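Local coordinates for protein ABC-type amino acid transport system, periplasmic component (Caldanaerobacter subterraneus subsp. tengcongensis MB4, PDB 4YMX) that binds arginine as the substrate-binding protein of an amino acid ABC transporter, probably delivering it to the membrane-embedded part of that transporter, at residues I92-L95 / R99-M102; V63-D68 / L122-R127; K168-N173 / F179-N184; I69-A74 / V79-K84. All coordinates share one frame; numbering follows the deposited sequence.

Interaction 1: residues I92-L95 / R99-M102; sequences IPAL and RVDM
Ala94 and Arg99 make the polar link where helix 91-96 ends and the chain turns toward strand 102-103. The backbone N of Arg99 donates to Ala94 O over 2.9 Å, bent at 139°, so a carbonyl near the end of the helix receives a partner from the loop beyond it. A water sits beside this turn, 2.8 Å from Val100 O and 3.2 Å from Leu95 O, between two further backbone carbonyls. The apolar contacts lie deeper. A chi1 of -172° swings the Leu95 side chain so that CD1 comes 3.9 Å from Val100 CG2 and 3.5 Å from Asp101 O; this methyl thus covers loop backbone as well as side chain. Beyond it lie Val117 and Ala225, while Val100 packs on Val40; branched aliphatic residues suit this core. In one of two modelled conformers the Arg99 chain, bent at chi3, doubles back beside the small Ala94, a tentative contact. Asp101 turns away and is held through OD2 by Val40 N. The chemistry implies division of labour: the turn bond engages Ala94 O, a water lies near the carbonyls of Leu95 and Val100, and aliphatic side chains bury the inner face against the sheet.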
loop_
_atom_site.group_PDB
_atom_site.type_symbol
_atom_site.label_atom_id
_atom_site.label_comp_id
_atom_site.label_asym_id
_atom_site.label_seq_id
_atom_site.Cartn_x
_atom_site.Cartn_y
_atom_site.Cartn_z
ATOM N N ILE A 92 4.962 6.806 -8.892
ATOM C CA ILE A 92 6.317 7.322 -9.054
ATOM C C ILE A 92 6.481 8.166 -10.341
ATOM O O ILE A 92 7.047 9.266 -10.283
ATOM C CB ILE A 92 7.384 6.222 -8.855
ATOM C CG1 ILE A 92 7.479 5.895 -7.361
ATOM C CG2 ILE A 92 8.739 6.658 -9.416
ATOM C CD1 ILE A 92 8.306 4.678 -7.057
ATOM N N PRO A 93 5.944 7.696 -11.487
ATOM C CA PRO A 93 5.981 8.577 -12.661
ATOM C C PRO A 93 5.288 9.932 -12.454
ATOM O O PRO A 93 5.793 10.946 -12.928
ATOM C CB PRO A 93 5.246 7.761 -13.720
ATOM C CG PRO A 93 5.572 6.347 -13.369
ATOM C CD PRO A 93 5.581 6.315 -11.855
ATOM N N ALA A 94 4.163 9.958 -11.751
ATOM C CA ALA A 94 3.482 11.220 -11.486
ATOM C C ALA A 94 4.343 12.149 -10.630
ATOM O O ALA A 94 4.395 13.358 -10.858
ATOM C CB ALA A 94 2.126 10.970 -10.825
ATOM N N LEU A 95 5.035 11.576 -9.652
ATOM C CA LEU A 95 5.883 12.344 -8.760
ATOM C C LEU A 95 7.085 12.900 -9.523
ATOM O O LEU A 95 7.454 14.070 -9.357
ATOM C CB LEU A 95 6.316 11.452 -7.598
ATOM C CG LEU A 95 7.061 12.051 -6.417
ATOM C CD1 LEU A 95 6.259 13.175 -5.784
ATOM C CD2 LEU A 95 7.359 10.952 -5.402
ATOM N N ARG A 99 3.398 16.041 -11.237
ATOM C CA ARG A 99 1.936 16.035 -11.224
ATOM C C ARG A 99 1.381 15.890 -9.803
ATOM O O ARG A 99 0.220 16.209 -9.551
ATOM C CB ARG A 99 1.384 14.928 -12.128
ATOM C CG ARG A 99 1.694 15.129 -13.615
ATOM C CD ARG A 99 0.822 14.241 -14.492
ATOM N NE ARG A 99 1.151 12.827 -14.340
ATOM C CZ ARG A 99 2.062 12.189 -15.070
ATOM N NH1 ARG A 99 2.736 12.834 -16.013
ATOM N NH2 ARG A 99 2.294 10.901 -14.863
ATOM N N VAL A 100 2.209 15.390 -8.889
ATOM C CA VAL A 100 1.889 15.399 -7.458
ATOM C C VAL A 100 3.150 15.845 -6.726
ATOM O O VAL A 100 4.252 15.757 -7.280
ATOM C CB VAL A 100 1.429 14.010 -6.911
ATOM C CG1 VAL A 100 0.198 13.508 -7.640
ATOM C CG2 VAL A 100 2.552 12.996 -6.993
ATOM N N ASP A 101 2.991 16.329 -5.496
ATOM C CA ASP A 101 4.121 16.776 -4.683
ATOM C C ASP A 101 4.676 15.679 -3.774
ATOM O O ASP A 101 5.850 15.690 -3.414
ATOM C CB ASP A 101 3.709 17.961 -3.809
ATOM C CG ASP A 101 3.180 19.125 -4.612
ATOM O OD1 ASP A 101 3.832 19.501 -5.608
ATOM O OD2 ASP A 101 2.115 19.663 -4.247
ATOM N N MET A 102 3.817 14.745 -3.383
ATOM C CA MET A 102 4.231 13.639 -2.542
ATOM C C MET A 102 3.324 12.457 -2.807
ATOM O O MET A 102 2.205 12.617 -3.310
ATOM C CB MET A 102 4.209 14.012 -1.050
ATOM C CG MET A 102 2.821 14.281 -0.489
ATOM S SD MET A 102 2.908 14.716 1.255
ATOM C CE MET A 102 1.202 15.152 1.583
HETATM O O HOH W 1 6.984 16.520 -7.325
#

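Interaction 2: residues V63-D68 / L122-R127; sequences VGFDID and LYYDSR
Phe65 has its CG anti to the backbone N (chi1 -175°) and Tyr123 has its CG between backbone N and carbonyl carbon (chi1 64°); these two settings bring the rings into the same buried space. Phe65 CE2 approaches Tyr123 CD1 at 3.7 Å, near the plane of the tyrosine ring and at its edge, and the pair is oblique. Toward Tyr124 the relation is clearer: the edge of Phe65 points at the face of the Tyr124 ring, centroids 5.4 Å apart and planes at 63°, a T-shaped contact. Phe258 of helix 249-258 extends the cluster, stacking on Tyr124 and meeting Phe65 edge-to-face. The large flat residues suit this junction because they fill it while tolerating several angles of approach. At the polar end, Tyr123 OH lies 2.6 Å from Asp66 OD1, a weak hydrogen bond whose proton has another acceptor within reach, with carboxylate and phenol ring nearly perpendicular. Asp66 OD2 accepts from Gly106 N, a residue of the arginine pocket, and lies near Glu51, another pocket residue. Asp66 is thus a second-shell group. What follows chemically is an apolar aromatic cluster bordering a buried carboxylate, whose tyrosine and amide contacts would offset its closeness to the acidic Glu51.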
loop_
_atom_site.group_PDB
_atom_site.type_symbol
_atom_site.label_atom_id
_atom_site.label_comp_id
_atom_site.label_asym_id
_atom_site.label_seq_id
_atom_site.Cartn_x
_atom_site.Cartn_y
_atom_site.Cartn_z
ATOM N N VAL A 63 -10.050 8.041 2.612
ATOM C CA VAL A 63 -9.686 8.047 4.023
ATOM C C VAL A 63 -8.680 6.946 4.329
ATOM O O VAL A 63 -8.439 6.060 3.506
ATOM C CB VAL A 63 -10.920 7.851 4.935
ATOM C CG1 VAL A 63 -11.943 8.960 4.714
ATOM C CG2 VAL A 63 -11.554 6.495 4.685
ATOM N N GLY A 64 -8.103 6.992 5.524
ATOM C CA GLY A 64 -7.198 5.953 5.979
ATOM C C GLY A 64 -6.016 6.509 6.737
ATOM O O GLY A 64 -5.860 7.723 6.877
ATOM N N PHE A 65 -5.171 5.605 7.215
ATOM C CA PHE A 65 -3.972 5.965 7.964
ATOM C C PHE A 65 -3.086 6.923 7.170
ATOM O O PHE A 65 -2.610 7.932 7.698
ATOM C CB PHE A 65 -3.224 4.672 8.300
ATOM C CG PHE A 65 -2.014 4.844 9.166
ATOM C CD1 PHE A 65 -2.109 5.408 10.434
ATOM C CD2 PHE A 65 -0.791 4.351 8.747
ATOM C CE1 PHE A 65 -0.985 5.528 11.238
ATOM C CE2 PHE A 65 0.337 4.463 9.551
ATOM C CZ PHE A 65 0.237 5.051 10.799
ATOM N N ASP A 66 -2.877 6.622 5.893
ATOM C CA ASP A 66 -2.040 7.482 5.062
ATOM C C ASP A 66 -2.654 8.851 4.857
ATOM O O ASP A 66 -1.930 9.847 4.725
ATOM C CB ASP A 66 -1.761 6.851 3.698
ATOM C CG ASP A 66 -0.732 5.731 3.759
ATOM O OD1 ASP A 66 -0.086 5.541 4.802
ATOM O OD2 ASP A 66 -0.536 5.065 2.725
ATOM N N ILE A 67 -3.978 8.910 4.806
ATOM C CA ILE A 67 -4.656 10.195 4.644
ATOM C C ILE A 67 -4.540 11.044 5.914
ATOM O O ILE A 67 -4.343 12.259 5.838
ATOM C CB ILE A 67 -6.132 10.027 4.265
ATOM C CG1 ILE A 67 -6.272 9.102 3.056
ATOM C CG2 ILE A 67 -6.771 11.390 4.000
ATOM C CD1 ILE A 67 -5.387 9.442 1.881
ATOM N N ASP A 68 -4.644 10.413 7.078
ATOM C CA ASP A 68 -4.438 11.147 8.318
ATOM C C ASP A 68 -3.027 11.720 8.381
ATOM O O ASP A 68 -2.833 12.858 8.822
ATOM C CB ASP A 68 -4.736 10.277 9.533
ATOM C CG ASP A 68 -6.213 9.963 9.674
ATOM O OD1 ASP A 68 -7.047 10.564 8.958
ATOM O OD2 ASP A 68 -6.542 9.104 10.515
ATOM N N LEU A 122 10.668 5.555 7.686
ATOM C CA LEU A 122 9.534 4.633 7.731
ATOM C C LEU A 122 8.498 5.109 8.748
ATOM O O LEU A 122 8.851 5.624 9.819
ATOM C CB LEU A 122 9.988 3.221 8.103
ATOM C CG LEU A 122 10.857 2.467 7.103
ATOM C CD1 LEU A 122 11.400 1.217 7.753
ATOM C CD2 LEU A 122 10.050 2.103 5.875
ATOM N N TYR A 123 7.218 4.940 8.421
ATOM C CA TYR A 123 6.156 5.290 9.363
ATOM C C TYR A 123 5.274 4.090 9.741
ATOM O O TYR A 123 4.390 4.214 10.596
ATOM C CB TYR A 123 5.295 6.454 8.842
ATOM C CG TYR A 123 4.528 6.130 7.584
ATOM C CD1 TYR A 123 3.344 5.400 7.637
ATOM C CD2 TYR A 123 4.984 6.551 6.339
ATOM C CE1 TYR A 123 2.647 5.090 6.487
ATOM C CE2 TYR A 123 4.275 6.249 5.181
ATOM C CZ TYR A 123 3.113 5.517 5.268
ATOM O OH TYR A 123 2.414 5.200 4.127
ATOM N N TYR A 124 5.495 2.941 9.101
ATOM C CA TYR A 124 4.804 1.715 9.486
ATOM C C TYR A 124 5.518 0.506 8.907
ATOM O O TYR A 124 6.136 0.603 7.857
ATOM C CB TYR A 124 3.332 1.747 9.044
ATOM C CG TYR A 124 2.425 0.950 9.964
ATOM C CD1 TYR A 124 2.266 1.315 11.290
ATOM C CD2 TYR A 124 1.737 -0.161 9.507
ATOM C CE1 TYR A 124 1.449 0.593 12.146
ATOM C CE2 TYR A 124 0.921 -0.901 10.359
ATOM C CZ TYR A 124 0.777 -0.511 11.673
ATOM O OH TYR A 124 -0.029 -1.227 12.538
ATOM N N ASP A 125 5.441 -0.635 9.579
ATOM C CA ASP A 125 6.056 -1.847 9.077
ATOM C C ASP A 125 5.059 -2.504 8.110
ATOM O O ASP A 125 3.900 -2.089 8.014
ATOM C CB ASP A 125 6.414 -2.768 10.247
ATOM C CG ASP A 125 7.309 -3.925 9.839
ATOM O OD1 ASP A 125 7.926 -3.875 8.747
ATOM O OD2 ASP A 125 7.407 -4.889 10.630
ATOM N N SER A 126 5.503 -3.513 7.374
ATOM C CA SER A 126 4.571 -4.309 6.579
ATOM C C SER A 126 5.120 -5.708 6.341
ATOM O O SER A 126 6.326 -5.958 6.504
ATOM C CB SER A 126 4.235 -3.630 5.238
ATOM O OG SER A 126 5.380 -3.533 4.410
ATOM N N ARG A 127 4.226 -6.617 5.955
ATOM C CA ARG A 127 4.559 -8.013 5.711
ATOM C C ARG A 127 3.748 -8.533 4.526
ATOM O O ARG A 127 2.543 -8.307 4.450
ATOM C CB ARG A 127 4.234 -8.846 6.956
ATOM C CG ARG A 127 4.496 -10.343 6.814
ATOM C CD ARG A 127 3.773 -11.140 7.896
ATOM N NE ARG A 127 4.132 -10.707 9.244
ATOM C CZ ARG A 127 5.193 -11.150 9.913
ATOM N NH1 ARG A 127 6.008 -12.038 9.359
ATOM N NH2 ARG A 127 5.443 -10.705 11.136
#

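Interaction 3: residues K168-N173 / F179-N184; sequences KLKQLN and FMDLQN
Asp181 OD2 receives the ammonium group of Lys170 at 2.7 Å from NZ, a salt bridge between strand 168-172 and helix 175-183. The lysine comes from above the carboxylate, 40° out of its plane, and Lys170 NZ is also 3.2 Å from Asp181 OD1. An extended lysine chain is suited to this reach: its first three side-chain torsions are all near 180°, and only the last bends (chi4 -61°), folding NZ over onto the acid. The aliphatic part of the chain follows it in, with Lys170 CD 3.3 Å from Asp181 OD2. Leu172, two residues on and therefore on the same face of the strand, places CD2 3.3 Å from Asp181 OD2 and so partly covers the oxygen. The other carboxylate oxygen, Asp181 OD1, bridges to Arg186 NE, so a single aspartate links the strand, the helix and the chain just after it. Two cations round one acid would probably stabilise its charged form. Strand 168-172, helix 175-183 and strand 189-193, which runs parallel to the first with strand 148-152 between them, make a beta-alpha-beta crossover in one of the two alpha/beta lobes of this solute-binding fold.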
loop_
_atom_site.group_PDB
_atom_site.type_symbol
_atom_site.label_atom_id
_atom_site.label_comp_id
_atom_site.label_asym_id
_atom_site.label_seq_id
_atom_site.Cartn_x
_atom_site.Cartn_y
_atom_site.Cartn_z
ATOM N N LYS A 168 2.619 -18.184 -12.992
ATOM C CA LYS A 168 1.839 -17.510 -14.014
ATOM C C LYS A 168 1.301 -16.236 -13.386
ATOM O O LYS A 168 0.292 -16.251 -12.678
ATOM C CB LYS A 168 0.702 -18.401 -14.514
ATOM C CG LYS A 168 1.187 -19.774 -14.969
ATOM C CD LYS A 168 0.047 -20.654 -15.466
ATOM C CE LYS A 168 0.540 -22.071 -15.758
ATOM N NZ LYS A 168 -0.494 -22.904 -16.435
ATOM N N LEU A 169 2.003 -15.131 -13.617
ATOM C CA LEU A 169 1.605 -13.855 -13.041
ATOM C C LEU A 169 0.317 -13.352 -13.675
ATOM O O LEU A 169 0.172 -13.363 -14.899
ATOM C CB LEU A 169 2.690 -12.798 -13.245
ATOM C CG LEU A 169 3.901 -12.730 -12.319
ATOM C CD1 LEU A 169 4.573 -11.379 -12.501
ATOM C CD2 LEU A 169 3.510 -12.943 -10.865
ATOM N N LYS A 170 -0.611 -12.905 -12.839
ATOM C CA LYS A 170 -1.778 -12.163 -13.312
ATOM C C LYS A 170 -1.651 -10.752 -12.746
ATOM O O LYS A 170 -1.753 -10.545 -11.530
ATOM C CB LYS A 170 -3.081 -12.813 -12.856
ATOM C CG LYS A 170 -4.323 -12.211 -13.528
ATOM C CD LYS A 170 -5.594 -12.924 -13.094
ATOM C CE LYS A 170 -6.792 -12.516 -13.957
ATOM N NZ LYS A 170 -7.083 -11.053 -13.870
ATOM N N GLN A 171 -1.409 -9.787 -13.626
ATOM C CA GLN A 171 -1.021 -8.442 -13.216
ATOM C C GLN A 171 -2.193 -7.482 -13.279
ATOM O O GLN A 171 -2.820 -7.322 -14.330
ATOM C CB GLN A 171 0.132 -7.954 -14.098
ATOM C CG GLN A 171 1.407 -8.749 -13.843
ATOM C CD GLN A 171 2.445 -8.584 -14.927
ATOM O OE1 GLN A 171 2.278 -9.078 -16.041
ATOM N NE2 GLN A 171 3.532 -7.898 -14.603
ATOM N N LEU A 172 -2.485 -6.838 -12.152
ATOM C CA LEU A 172 -3.631 -5.933 -12.052
ATOM C C LEU A 172 -3.211 -4.512 -11.676
ATOM O O LEU A 172 -2.267 -4.309 -10.908
ATOM C CB LEU A 172 -4.613 -6.451 -10.988
ATOM C CG LEU A 172 -5.506 -7.657 -11.318
ATOM C CD1 LEU A 172 -6.333 -7.404 -12.579
ATOM C CD2 LEU A 172 -4.709 -8.958 -11.434
ATOM N N ASN A 173 -3.943 -3.530 -12.190
ATOM C CA ASN A 173 -3.743 -2.149 -11.770
ATOM C C ASN A 173 -4.112 -1.917 -10.312
ATOM O O ASN A 173 -3.394 -1.229 -9.594
ATOM C CB ASN A 173 -4.563 -1.200 -12.642
ATOM C CG ASN A 173 -4.040 -1.116 -14.054
ATOM O OD1 ASN A 173 -2.855 -1.339 -14.302
ATOM N ND2 ASN A 173 -4.924 -0.795 -14.990
ATOM N N PHE A 179 -8.746 -9.325 -5.719
ATOM C CA PHE A 179 -9.689 -10.044 -4.881
ATOM C C PHE A 179 -10.887 -10.563 -5.662
ATOM O O PHE A 179 -11.367 -11.671 -5.396
ATOM C CB PHE A 179 -10.093 -9.197 -3.672
ATOM C CG PHE A 179 -9.053 -9.202 -2.591
ATOM C CD1 PHE A 179 -9.110 -10.146 -1.581
ATOM C CD2 PHE A 179 -7.980 -8.312 -2.627
ATOM C CE1 PHE A 179 -8.137 -10.185 -0.593
ATOM C CE2 PHE A 179 -7.003 -8.341 -1.643
ATOM C CZ PHE A 179 -7.087 -9.285 -0.626
ATOM N N MET A 180 -11.339 -9.798 -6.653
ATOM C CA MET A 180 -12.395 -10.285 -7.529
ATOM C C MET A 180 -11.922 -11.508 -8.320
ATOM O O MET A 180 -12.673 -12.472 -8.492
ATOM C CB MET A 180 -12.885 -9.171 -8.458
ATOM C CG MET A 180 -13.666 -8.087 -7.725
ATOM S SD MET A 180 -13.800 -6.554 -8.679
ATOM C CE MET A 180 -14.763 -7.111 -10.080
ATOM N N ASP A 181 -10.667 -11.486 -8.763
ATOM C CA ASP A 181 -10.087 -12.623 -9.474
ATOM C C ASP A 181 -10.109 -13.882 -8.616
ATOM O O ASP A 181 -10.524 -14.953 -9.062
ATOM C CB ASP A 181 -8.632 -12.342 -9.863
ATOM C CG ASP A 181 -8.502 -11.416 -11.037
ATOM O OD1 ASP A 181 -9.475 -11.265 -11.809
ATOM O OD2 ASP A 181 -7.399 -10.852 -11.202
ATOM N N LEU A 182 -9.640 -13.758 -7.381
ATOM C CA LEU A 182 -9.595 -14.912 -6.490
ATOM C C LEU A 182 -10.999 -15.422 -6.189
ATOM O O LEU A 182 -11.249 -16.636 -6.231
ATOM C CB LEU A 182 -8.830 -14.580 -5.207
ATOM C CG LEU A 182 -8.608 -15.772 -4.266
ATOM C CD1 LEU A 182 -7.764 -16.857 -4.926
ATOM C CD2 LEU A 182 -7.967 -15.312 -2.960
ATOM N N GLN A 183 -11.930 -14.507 -5.940
ATOM C CA GLN A 183 -13.304 -14.894 -5.651
ATOM C C GLN A 183 -13.905 -15.680 -6.811
ATOM O O GLN A 183 -14.639 -16.660 -6.599
ATOM C CB GLN A 183 -14.155 -13.660 -5.333
ATOM C CG GLN A 183 -15.596 -13.989 -4.944
ATOM C CD GLN A 183 -15.682 -14.904 -3.735
ATOM O OE1 GLN A 183 -14.832 -14.863 -2.848
ATOM N NE2 GLN A 183 -16.708 -15.748 -3.703
ATOM N N ASN A 184 -13.567 -15.264 -8.028
ATOM C CA ASN A 184 -14.129 -15.855 -9.243
ATOM C C ASN A 184 -13.305 -16.993 -9.847
ATOM O O ASN A 184 -13.598 -17.457 -10.946
ATOM C CB ASN A 184 -14.356 -14.770 -10.299
ATOM C CG ASN A 184 -15.457 -13.803 -9.916
ATOM O OD1 ASN A 184 -15.220 -12.604 -9.752
ATOM N ND2 ASN A 184 -16.674 -14.320 -9.768
#

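Interaction 4: residues I69-A74 / V79-K84; sequences IANAIA and VKLEIK
Ala74 CB rests 3.9 Å from Leu81 CB where helix 65-77 turns into strand 80-85, the last half of a beta-alpha-beta crossover that starts at the parallel strand 38-43, with a small antiparallel sheet inserted before the helix. Leu81 touches Ala70, Asn71 and Ala74. Its chi1 of 175° sets CG beside the carbonyl carbon, which lays Leu81 CD2 3.8 Å from Ala70 CB and 3.6 Å from Asn71 OD1, with the amide lying across the leucine. Alanines at 70 and 74, one turn apart, present a low surface on which a branched side chain can settle, and the short segments come within 8.1 Å axis to axis, roughly antiparallel at 144°. Further out, Asn71 is steadied by a weak hydrogen bond from ND2 to Ile67 O, and Ala70 also touches Met41 of strand 38-43. The turn itself is held by Val79 N, which donates to Ala74 O at 3.0 Å and almost straight (174°). Helix 231-247 packs on the helix through Ala72 and Ile73. Away from the helix, the strand carries its own surface pair: Lys80 NZ bonds Glu82 OE1 at 2.9 Å through the anti lone pair of that oxygen.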
loop_
_atom_site.group_PDB
_atom_site.type_symbol
_atom_site.label_atom_id
_atom_site.label_comp_id
_atom_site.label_asym_id
_atom_site.label_seq_id
_atom_site.Cartn_x
_atom_site.Cartn_y
_atom_site.Cartn_z
ATOM N N ILE A 69 -2.043 10.953 7.920
ATOM C CA ILE A 69 -0.670 11.448 7.909
ATOM C C ILE A 69 -0.554 12.620 6.930
ATOM O O ILE A 69 0.058 13.651 7.238
ATOM C CB ILE A 69 0.332 10.327 7.546
ATOM C CG1 ILE A 69 0.346 9.275 8.660
ATOM C CG2 ILE A 69 1.722 10.893 7.309
ATOM C CD1 ILE A 69 1.167 8.035 8.341
ATOM N N ALA A 70 -1.159 12.470 5.754
ATOM C CA ALA A 70 -1.153 13.546 4.764
ATOM C C ALA A 70 -1.756 14.821 5.310
ATOM O O ALA A 70 -1.228 15.917 5.077
ATOM C CB ALA A 70 -1.901 13.130 3.551
ATOM N N ASN A 71 -2.858 14.694 6.036
ATOM C CA ASN A 71 -3.483 15.880 6.594
ATOM C C ASN A 71 -2.635 16.530 7.680
ATOM O O ASN A 71 -2.641 17.758 7.809
ATOM C CB ASN A 71 -4.915 15.601 7.042
ATOM C CG ASN A 71 -5.897 15.762 5.909
ATOM O OD1 ASN A 71 -6.077 16.861 5.383
ATOM N ND2 ASN A 71 -6.532 14.672 5.523
ATOM N N ALA A 72 -1.863 15.729 8.410
ATOM C CA ALA A 72 -0.941 16.289 9.395
ATOM C C ALA A 72 0.150 17.095 8.690
ATOM O O ALA A 72 0.560 18.163 9.161
ATOM C CB ALA A 72 -0.329 15.187 10.263
ATOM N N ILE A 73 0.612 16.591 7.547
ATOM C CA ILE A 73 1.622 17.290 6.764
ATOM C C ILE A 73 1.054 18.595 6.209
ATOM O O ILE A 73 1.698 19.651 6.296
ATOM C CB ILE A 73 2.146 16.396 5.617
ATOM C CG1 ILE A 73 2.939 15.212 6.182
ATOM C CG2 ILE A 73 2.975 17.213 4.607
ATOM C CD1 ILE A 73 3.179 14.097 5.163
ATOM N N ALA A 74 -0.154 18.528 5.645
ATOM C CA ALA A 74 -0.795 19.716 5.084
ATOM C C ALA A 74 -0.989 20.778 6.162
ATOM O O ALA A 74 -0.807 21.968 5.896
ATOM C CB ALA A 74 -2.115 19.360 4.449
ATOM N N VAL A 79 -1.419 24.514 4.352
ATOM C CA VAL A 79 -1.970 24.477 3.002
ATOM C C VAL A 79 -3.129 23.491 2.894
ATOM O O VAL A 79 -3.332 22.649 3.774
ATOM C CB VAL A 79 -0.902 24.089 1.951
ATOM C CG1 VAL A 79 0.220 25.125 1.906
ATOM C CG2 VAL A 79 -0.339 22.709 2.252
ATOM N N LYS A 80 -3.879 23.615 1.803
ATOM C CA LYS A 80 -4.964 22.698 1.481
ATOM C C LYS A 80 -4.372 21.415 0.916
ATOM O O LYS A 80 -3.435 21.462 0.115
ATOM C CB LYS A 80 -5.883 23.337 0.434
ATOM C CG LYS A 80 -7.030 22.440 -0.053
ATOM C CD LYS A 80 -7.666 22.999 -1.319
ATOM C CE LYS A 80 -8.777 22.100 -1.837
ATOM N NZ LYS A 80 -9.154 22.478 -3.230
ATOM N N LEU A 81 -4.920 20.274 1.328
ATOM C CA LEU A 81 -4.520 18.986 0.772
ATOM C C LEU A 81 -5.446 18.612 -0.380
ATOM O O LEU A 81 -6.674 18.620 -0.233
ATOM C CB LEU A 81 -4.586 17.895 1.838
ATOM C CG LEU A 81 -4.304 16.468 1.357
ATOM C CD1 LEU A 81 -2.848 16.286 0.955
ATOM C CD2 LEU A 81 -4.694 15.462 2.423
ATOM N N GLU A 82 -4.856 18.304 -1.527
ATOM C CA GLU A 82 -5.607 17.720 -2.629
ATOM C C GLU A 82 -5.066 16.326 -2.880
ATOM O O GLU A 82 -3.850 16.119 -2.902
ATOM C CB GLU A 82 -5.505 18.591 -3.887
ATOM C CG GLU A 82 -6.331 19.880 -3.776
ATOM C CD GLU A 82 -6.287 20.752 -5.024
ATOM O OE1 GLU A 82 -6.986 21.794 -5.042
ATOM O OE2 GLU A 82 -5.564 20.417 -5.984
ATOM N N ILE A 83 -5.970 15.370 -3.065
ATOM C CA ILE A 83 -5.582 13.992 -3.314
ATOM C C ILE A 83 -5.951 13.591 -4.737
ATOM O O ILE A 83 -7.093 13.801 -5.176
ATOM C CB ILE A 83 -6.289 13.035 -2.340
ATOM C CG1 ILE A 83 -6.038 13.449 -0.893
ATOM C CG2 ILE A 83 -5.819 11.606 -2.564
ATOM C CD1 ILE A 83 -6.858 12.659 0.098
ATOM N N LYS A 84 -4.988 13.021 -5.458
ATOM C CA LYS A 84 -5.257 12.400 -6.753
ATOM C C LYS A 84 -5.178 10.883 -6.615
ATOM O O LYS A 84 -4.127 10.343 -6.263
ATOM C CB LYS A 84 -4.253 12.872 -7.805
ATOM C CG LYS A 84 -4.339 14.354 -8.168
ATOM C CD LYS A 84 -3.328 14.684 -9.255
ATOM C CE LYS A 84 -3.406 16.140 -9.689
ATOM N NZ LYS A 84 -2.390 16.462 -10.740
#

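Overall arrangement
Interactions 1, 2 and 4 lie in one lobe, interaction 2 reaching the link between the two, and interaction 3 lies in the other; the bound arginine is contacted by residues of both. Interactions 2 and 4 share helix 65-77 and meet where Tyr123 CD1 packs 3.5 Å from Ile69 CD1. Interaction 4 joins interaction 1 through Lys84 NZ, 2.9 Å from Arg99 O, a probable hydrogen bond. Interaction 3 stays apart, its centre about 24 Å from that of interaction 2 and about 32 Å from that of interaction 4. Interaction 2 is closest to the ligand, the Asp66 side chain being about 6 Å from it, and residues 125-127 link strands 117-124 and 128-133 of the two lobes' sheets.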